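Local coordinates for Lmo0305 protein (Listeria monocytogenes, PDB 3PJ0) that belongs to the beta-eliminating lyase family of pyridoxal-phosphate-dependent proteins, though its own specific function has not been assigned, at residues Glu265-Leu270 and Val334-Ala339; Val280-Glu285 and Phe292-Glu297. All coordinates share one frame; numbering follows the deposited sequence. Where two conformers were deposited one is given.

Contact 1 (Glu265-Leu270 and Val334-Ala339)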
ATOM      1  N   GLU A 265     -21.314   5.866  24.499  1.00 14.73           N
ATOM      2  CA  GLU A 265     -21.776   6.051  25.883  1.00 16.38           C
ATOM      3  C   GLU A 265     -20.615   6.230  26.852  1.00 15.53           C
ATOM      4  O   GLU A 265     -20.666   7.092  27.766  1.00 14.97           O
ATOM      5  CB  GLU A 265     -22.663   4.883  26.326  1.00 17.41           C
ATOM      6  CG  GLU A 265     -24.022   4.872  25.609  1.00 21.47           C
ATOM      7  CD  GLU A 265     -24.914   6.101  25.926  1.00 25.74           C
ATOM      8  OE1 GLU A 265     -25.062   6.448  27.126  1.00 27.56           O
ATOM      9  OE2 GLU A 265     -25.492   6.684  24.969  1.00 28.02           O
ATOM     10  N   ALA A 266     -19.557   5.448  26.635  1.00 14.38           N
ATOM     11  CA  ALA A 266     -18.370   5.514  27.467  1.00 14.44           C
ATOM     12  C   ALA A 266     -17.708   6.853  27.305  1.00 14.30           C
ATOM     13  O   ALA A 266     -17.348   7.493  28.304  1.00 15.21           O
ATOM     14  CB  ALA A 266     -17.398   4.390  27.105  1.00 15.62           C
ATOM     15  N   ALA A 267     -17.533   7.295  26.053  1.00 12.98           N
ATOM     16  CA  ALA A 267     -16.949   8.622  25.794  1.00 12.03           C
ATOM     17  C   ALA A 267     -17.725   9.742  26.502  1.00 12.93           C
ATOM     18  O   ALA A 267     -17.121  10.689  27.038  1.00 12.64           O
ATOM     19  CB  ALA A 267     -16.861   8.897  24.276  1.00 11.93           C
ATOM     20  N   LYS A 268     -19.056   9.665  26.463  1.00 13.28           N
ATOM     21  CA  LYS A 268     -19.889  10.672  27.140  1.00 13.85           C
ATOM     22  C   LYS A 268     -19.665  10.665  28.662  1.00 13.78           C
ATOM     23  O   LYS A 268     -19.504  11.725  29.267  1.00 13.76           O
ATOM     24  CB  LYS A 268     -21.364  10.482  26.800  1.00 13.65           C
ATOM     25  CG  LYS A 268     -21.689  10.913  25.363  1.00 13.41           C
ATOM     26  CD  LYS A 268     -23.191  10.915  25.105  1.00 13.04           C
ATOM     27  CE  LYS A 268     -23.758   9.546  25.044  1.00 14.98           C
ATOM     28  NZ  LYS A 268     -25.239   9.591  24.959  1.00 14.91           N
ATOM     29  N   GLY A 269     -19.642   9.480  29.270  1.00 13.83           N
ATOM     30  CA  GLY A 269     -19.382   9.342  30.708  1.00 14.60           C
ATOM     31  C   GLY A 269     -18.022   9.942  31.065  1.00 15.11           C
ATOM     32  O   GLY A 269     -17.903  10.693  32.037  1.00 16.28           O
ATOM     33  N   LEU A 270     -16.996   9.631  30.268  1.00 14.81           N
ATOM     34  CA  LEU A 270     -15.647  10.150  30.501  0.50 14.77           C
ATOM     35  C   LEU A 270     -15.611  11.674  30.362  1.00 15.63           C
ATOM     36  O   LEU A 270     -15.036  12.347  31.202  1.00 16.63           O
ATOM     37  CB  LEU A 270     -14.649   9.496  29.536  0.50 14.37           C
ATOM     38  CG  LEU A 270     -13.159   9.763  29.733  0.50 12.25           C
ATOM     39  CD1 LEU A 270     -12.758   9.487  31.177  0.50 11.12           C
ATOM     40  CD2 LEU A 270     -12.310   8.915  28.757  0.50 10.34           C
ATOM     41  N   VAL A 334      -8.849  12.189  23.039  1.00 12.15           N
ATOM     42  CA  VAL A 334      -9.200  10.858  23.513  1.00 12.82           C
ATOM     43  C   VAL A 334     -10.123  10.187  22.499  1.00 12.17           C
ATOM     44  O   VAL A 334     -11.092  10.825  22.042  1.00 12.64           O
ATOM     45  CB  VAL A 334     -10.035  10.886  24.821  0.57 13.54           C
ATOM     46  CG1 VAL A 334     -10.251   9.436  25.328  0.57 13.99           C
ATOM     47  CG2 VAL A 334      -9.396  11.761  25.880  0.57 13.99           C
ATOM     48  N   SER A 335      -9.779   8.967  22.074  1.00 11.25           N
ATOM     49  CA  SER A 335     -10.664   8.154  21.235  0.75 10.78           C
ATOM     50  C   SER A 335     -10.913   6.861  21.997  1.00 11.14           C
ATOM     51  O   SER A 335     -10.005   6.064  22.166  1.00 12.53           O
ATOM     52  CB  SER A 335     -10.088   7.865  19.841  0.75 10.38           C
ATOM     53  OG  SER A 335      -9.840   9.065  19.128  0.75  8.09           O
ATOM     54  N   VAL A 336     -12.143   6.656  22.458  1.00 10.95           N
ATOM     55  CA  VAL A 336     -12.492   5.472  23.252  1.00 11.65           C
ATOM     56  C   VAL A 336     -12.563   4.224  22.378  1.00 12.02           C
ATOM     57  O   VAL A 336     -13.079   4.251  21.248  1.00 13.07           O
ATOM     58  CB  VAL A 336     -13.800   5.662  24.048  1.00 12.18           C
ATOM     59  CG1 VAL A 336     -14.197   4.371  24.805  1.00  9.94           C
ATOM     60  CG2 VAL A 336     -13.647   6.779  25.058  1.00 13.24           C
ATOM     61  N   GLY A 337     -12.029   3.136  22.908  1.00 11.68           N
ATOM     62  CA  GLY A 337     -11.988   1.847  22.241  1.00 12.09           C
ATOM     63  C   GLY A 337     -12.057   0.756  23.286  1.00 11.90           C
ATOM     64  O   GLY A 337     -12.634   0.963  24.370  1.00 12.18           O
ATOM     65  N   ASP A 338     -11.443  -0.393  23.004  1.00 12.82           N
ATOM     66  CA  ASP A 338     -11.530  -1.544  23.943  1.00 13.34           C
ATOM     67  C   ASP A 338     -10.736  -1.357  25.243  1.00 13.30           C
ATOM     68  O   ASP A 338     -11.055  -1.972  26.262  1.00 13.47           O
ATOM     69  CB  ASP A 338     -11.059  -2.865  23.298  1.00 13.67           C
ATOM     70  CG  ASP A 338     -12.025  -3.449  22.279  1.00 15.45           C
ATOM     71  OD1 ASP A 338     -13.180  -3.000  22.120  1.00 19.84           O
ATOM     72  OD2 ASP A 338     -11.590  -4.390  21.599  1.00 18.80           O
ATOM     73  N   ALA A 339      -9.692  -0.531  25.220  1.00 12.36           N
ATOM     74  CA  ALA A 339      -8.872  -0.330  26.426  1.00 11.95           C
ATOM     75  C   ALA A 339      -9.681   0.256  27.593  1.00 11.70           C
ATOM     76  O   ALA A 339      -9.510  -0.150  28.743  1.00 12.57           O
ATOM     77  CB  ALA A 339      -7.661   0.580  26.112  1.00 10.92           C
TER

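Contact 2 (Val280-Glu285 and Phe292-Glu297)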
ATOM      1  N   VAL A 280     -10.959  22.463  33.431  1.00 20.06           N
ATOM      2  CA  VAL A 280     -10.924  21.435  32.413  1.00 18.55           C
ATOM      3  C   VAL A 280     -12.273  21.447  31.711  1.00 17.84           C
ATOM      4  O   VAL A 280     -13.323  21.486  32.378  1.00 16.94           O
ATOM      5  CB  VAL A 280     -10.709  20.021  33.020  1.00 17.65           C
ATOM      6  CG1 VAL A 280     -10.603  18.954  31.907  1.00 17.72           C
ATOM      7  CG2 VAL A 280      -9.474  19.969  33.952  1.00 18.23           C
ATOM      8  N   LYS A 281     -12.249  21.444  30.377  1.00 17.36           N
ATOM      9  CA  LYS A 281     -13.462  21.283  29.583  1.00 16.81           C
ATOM     10  C   LYS A 281     -13.200  20.334  28.396  1.00 16.46           C
ATOM     11  O   LYS A 281     -12.048  20.083  28.045  1.00 16.81           O
ATOM     12  CB  LYS A 281     -13.951  22.628  29.042  1.00 17.66           C
ATOM     13  CG  LYS A 281     -13.098  23.216  27.881  1.00 21.00           C
ATOM     14  CD  LYS A 281     -13.583  24.602  27.411  1.00 24.22           C
ATOM     15  CE  LYS A 281     -12.729  25.127  26.243  1.00 27.02           C
ATOM     16  NZ  LYS A 281     -13.178  26.464  25.722  1.00 28.27           N
ATOM     17  N   THR A 282     -14.261  19.809  27.791  1.00 15.34           N
ATOM     18  CA  THR A 282     -14.108  19.068  26.555  1.00 15.32           C
ATOM     19  C   THR A 282     -14.722  19.806  25.363  1.00 14.57           C
ATOM     20  O   THR A 282     -15.611  20.662  25.522  1.00 14.55           O
ATOM     21  CB  THR A 282     -14.680  17.643  26.633  1.00 14.76           C
ATOM     22  OG1 THR A 282     -16.112  17.661  26.745  1.00 15.79           O
ATOM     23  CG2 THR A 282     -14.042  16.878  27.796  1.00 15.13           C
ATOM     24  N   VAL A 283     -14.221  19.480  24.164  1.00 14.24           N
ATOM     25  CA  VAL A 283     -14.779  19.966  22.931  1.00 14.34           C
ATOM     26  C   VAL A 283     -14.981  18.743  22.017  1.00 13.55           C
ATOM     27  O   VAL A 283     -14.030  18.050  21.728  1.00 14.46           O
ATOM     28  CB  VAL A 283     -13.881  20.974  22.229  1.00 14.17           C
ATOM     29  CG1 VAL A 283     -14.522  21.406  20.908  1.00 15.92           C
ATOM     30  CG2 VAL A 283     -13.578  22.162  23.149  1.00 14.91           C
ATOM     31  N   PRO A 284     -16.224  18.434  21.636  1.00 13.91           N
ATOM     32  CA  PRO A 284     -17.425  19.136  22.073  1.00 14.48           C
ATOM     33  C   PRO A 284     -17.669  18.868  23.570  1.00 15.04           C
ATOM     34  O   PRO A 284     -17.117  17.914  24.137  1.00 13.47           O
ATOM     35  CB  PRO A 284     -18.536  18.517  21.220  1.00 14.31           C
ATOM     36  CG  PRO A 284     -17.986  17.327  20.557  1.00 13.78           C
ATOM     37  CD  PRO A 284     -16.521  17.252  20.795  1.00 13.61           C
ATOM     38  N   GLU A 285     -18.492  19.698  24.217  1.00 15.47           N
ATOM     39  CA  GLU A 285     -18.775  19.501  25.645  1.00 16.07           C
ATOM     40  C   GLU A 285     -19.409  18.135  25.899  1.00 15.09           C
ATOM     41  O   GLU A 285     -19.048  17.435  26.866  1.00 15.03           O
ATOM     42  CB  GLU A 285     -19.672  20.637  26.170  0.67 16.84           C
ATOM     43  CG  GLU A 285     -20.125  20.456  27.627  0.67 19.17           C
ATOM     44  CD  GLU A 285     -20.903  21.653  28.189  0.67 23.42           C
ATOM     45  OE1 GLU A 285     -20.931  22.745  27.552  0.67 23.96           O
ATOM     46  OE2 GLU A 285     -21.474  21.490  29.294  0.67 23.55           O
ATOM     47  N   PHE A 292     -13.241  13.003  21.596  1.00  9.31           N
ATOM     48  CA  PHE A 292     -13.367  14.384  22.031  1.00  9.63           C
ATOM     49  C   PHE A 292     -11.959  14.881  22.357  1.00 10.41           C
ATOM     50  O   PHE A 292     -11.014  14.096  22.401  1.00 10.17           O
ATOM     51  CB  PHE A 292     -14.323  14.553  23.237  1.00  9.95           C
ATOM     52  CG  PHE A 292     -13.964  13.731  24.433  1.00  9.26           C
ATOM     53  CD1 PHE A 292     -13.078  14.207  25.389  1.00 11.73           C
ATOM     54  CD2 PHE A 292     -14.521  12.452  24.612  1.00 11.15           C
ATOM     55  CE1 PHE A 292     -12.739  13.419  26.509  1.00 10.56           C
ATOM     56  CE2 PHE A 292     -14.179  11.684  25.703  1.00 10.17           C
ATOM     57  CZ  PHE A 292     -13.295  12.156  26.654  1.00 10.88           C
ATOM     58  N   HIS A 293     -11.843  16.193  22.521  1.00 11.06           N
ATOM     59  CA  HIS A 293     -10.604  16.845  22.924  1.00 11.22           C
ATOM     60  C   HIS A 293     -10.803  17.412  24.327  1.00 12.15           C
ATOM     61  O   HIS A 293     -11.865  17.871  24.652  1.00 12.02           O
ATOM     62  CB  HIS A 293     -10.294  17.958  21.936  1.00 10.56           C
ATOM     63  CG  HIS A 293      -9.808  17.456  20.626  1.00 11.40           C
ATOM     64  ND1 HIS A 293      -9.400  18.288  19.605  1.00 11.94           N
ATOM     65  CD2 HIS A 293      -9.626  16.190  20.184  1.00 10.15           C
ATOM     66  CE1 HIS A 293      -9.023  17.546  18.579  1.00 12.67           C
ATOM     67  NE2 HIS A 293      -9.114  16.272  18.926  1.00 12.35           N
ATOM     68  N   VAL A 294      -9.761  17.359  25.154  1.00 13.01           N
ATOM     69  CA  VAL A 294      -9.788  17.861  26.549  1.00 12.82           C
ATOM     70  C   VAL A 294      -8.872  19.077  26.602  1.00 13.49           C
ATOM     71  O   VAL A 294      -7.722  18.999  26.193  1.00 11.94           O
ATOM     72  CB  VAL A 294      -9.262  16.772  27.520  1.00 13.79           C
ATOM     73  CG1 VAL A 294      -9.231  17.239  28.961  1.00 14.39           C
ATOM     74  CG2 VAL A 294     -10.110  15.463  27.368  1.00 13.61           C
ATOM     75  N   TYR A 295      -9.389  20.190  27.095  1.00 13.88           N
ATOM     76  CA  TYR A 295      -8.671  21.451  27.144  1.00 15.40           C
ATOM     77  C   TYR A 295      -8.473  21.868  28.575  1.00 17.10           C
ATOM     78  O   TYR A 295      -9.380  21.730  29.397  1.00 17.01           O
ATOM     79  CB  TYR A 295      -9.469  22.546  26.426  1.00 15.58           C
ATOM     80  CG  TYR A 295      -9.269  22.626  24.934  1.00 16.47           C
ATOM     81  CD1 TYR A 295      -9.841  21.680  24.072  1.00 16.96           C
ATOM     82  CD2 TYR A 295      -8.524  23.663  24.379  1.00 17.25           C
ATOM     83  CE1 TYR A 295      -9.652  21.753  22.695  1.00 16.29           C
ATOM     84  CE2 TYR A 295      -8.345  23.764  22.996  1.00 18.81           C
ATOM     85  CZ  TYR A 295      -8.918  22.804  22.154  1.00 17.99           C
ATOM     86  OH  TYR A 295      -8.725  22.887  20.789  1.00 16.16           O
ATOM     87  N   PHE A 296      -7.301  22.432  28.848  1.00 18.68           N
ATOM     88  CA  PHE A 296      -6.926  22.863  30.168  1.00 19.00           C
ATOM     89  C   PHE A 296      -6.600  24.341  30.194  1.00 20.47           C
ATOM     90  O   PHE A 296      -6.080  24.879  29.209  1.00 20.06           O
ATOM     91  CB  PHE A 296      -5.672  22.133  30.615  1.00 19.26           C
ATOM     92  CG  PHE A 296      -5.845  20.665  30.778  1.00 16.85           C
ATOM     93  CD1 PHE A 296      -5.673  19.816  29.695  1.00 16.17           C
ATOM     94  CD2 PHE A 296      -6.138  20.125  32.030  1.00 17.89           C
ATOM     95  CE1 PHE A 296      -5.814  18.460  29.838  1.00 16.00           C
ATOM     96  CE2 PHE A 296      -6.296  18.762  32.193  1.00 16.68           C
ATOM     97  CZ  PHE A 296      -6.135  17.919  31.104  1.00 18.12           C
ATOM     98  N   GLU A 297      -6.878  24.970  31.340  1.00 21.49           N
ATOM     99  CA  GLU A 297      -6.568  26.383  31.561  1.00 23.01           C
ATOM    100  C   GLU A 297      -5.203  26.550  32.226  1.00 22.90           C
ATOM    101  O   GLU A 297      -5.038  27.353  33.171  1.00 23.54           O
ATOM    102  CB  GLU A 297      -7.643  27.061  32.415  1.00 24.02           C
ATOM    103  CG  GLU A 297      -9.002  27.154  31.753  1.00 26.51           C
ATOM    104  CD  GLU A 297     -10.059  27.720  32.697  1.00 30.22           C
ATOM    105  OE1 GLU A 297      -9.694  28.361  33.702  1.00 33.62           O
ATOM    106  OE2 GLU A 297     -11.270  27.524  32.438  1.00 33.49           O
TER

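Contact 1 (Glu265-Leu270 and Val334-Ala339)
Val336 turns its two methyl groups onto consecutive alanines of helix 260-275 and so shows how a branched side chain can serve two small ones. CG1, anti to the backbone N (chi1 176°), meets the CB of Ala266 at 3.9 Å. CG2, beside that N, lies against Ala267 and approaches its CA and its CB equally, each at 3.9 Å. The alanines are not presented alike: the CB of Ala266 points at the 334-339 segment, whereas that of Ala267 points off to the side of it, which lets a methyl of Val336 reach the main chain at Ala267. Small residues thus permit a close approach, with the CA atoms of Ala267 and Val336 6.0 Å apart.

One helical turn after Ala266, Leu270 extends the contact toward the strand. Its CG is anti to the backbone N (chi1 -172°), and the CD2 branch does the touching, 4.0 Å from Val334 CG1, with the two side chains at a slant to one another. Both residues were deposited in two conformers, so this detail holds for one arrangement of the pair. No hydrogen bond crosses between the segments; the contact is wholly apolar and largely buried. Away from this apolar face, Lys268 NZ forms a salt bridge with Glu265 OE2 at 2.9 Å, coming from above the carboxylate plane.

The strand ends at Ser335, and Val336 is the first residue past it. Asp338 is held by salt bridges to Arg256, at the end of helix 243-256, and to Lys259 in the link after it, and by a hydrogen bond to Tyr263 of helix 260-275 itself. Phe292 of strand 291-296 touches Ala267, Leu270 and Val334, so helix 260-275 packs against the end of strand 329-335 and against its neighbour in the antiparallel sheet.

Contact 2 (Val280-Glu285 and Phe292-Glu297)
Lys281 and Tyr295 form one hydrogen-bonded antiparallel pair and Val283 and His293 the other. In the first, Tyr295 N gives a nearly straight bond to Lys281 O (2.8 Å, 178°), returned by Lys281 N to Tyr295 O at 3.0 Å. Between the pairs, Thr282 faces Val294 without hydrogen bonds, and its CA lies 3.2 Å from His293 O in a CA-H...O contact.

Side chains alternate across the sheet. On one face Val280 spreads its methyls, CG1 to Val294 CG1 (3.7 Å) and CG2 to Phe296 CE2 (3.8 Å). Thr282 OG1 sits between the backbone N and the carbonyl carbon (chi1 68°), which puts CG2 anti to that carbon and against Phe292 CD1 at 3.7 Å. On the other face, Val283 CG2 rests near Tyr295 CD1 (3.9 Å).

Within 280-285, Thr282 OG1 donates to Pro284 O (2.8 Å), just past the cis peptide bond. Farther out, Asn275 also bonds to Thr282 OG1, and Glu333 to His293 NE2; a bound MRD molecule, probably from the crystallisation liquor, lies about 4 Å from the His293 side chain.

Strand 280-283 is an edge strand of the four-stranded antiparallel sheet within this chain; Thr282 and Val294 face helix 260-275, and strand 291-296 continues the sheet to strand 329-335.

How the contacts relate
Well along the chain from the N terminus, helix 260-275 supplies the earlier half of contact 1; strand 280-283 is the next element. Contact 2 closes a short loop there, a hairpin with only six residues between its segments. The chain then runs through helix 300-314 and strand 323-326 before strand 329-335 returns it to the helix, where contact 1 closes a loop of 63 intervening residues. Contact 2 therefore lies wholly within that larger loop, and the two do not cross. They meet chiefly at Phe292, whose O probably accepts a hydrogen bond from Val334 N, joining the hairpin, helix 260-275 and strand 329-335 round one residue of the antiparallel sheet.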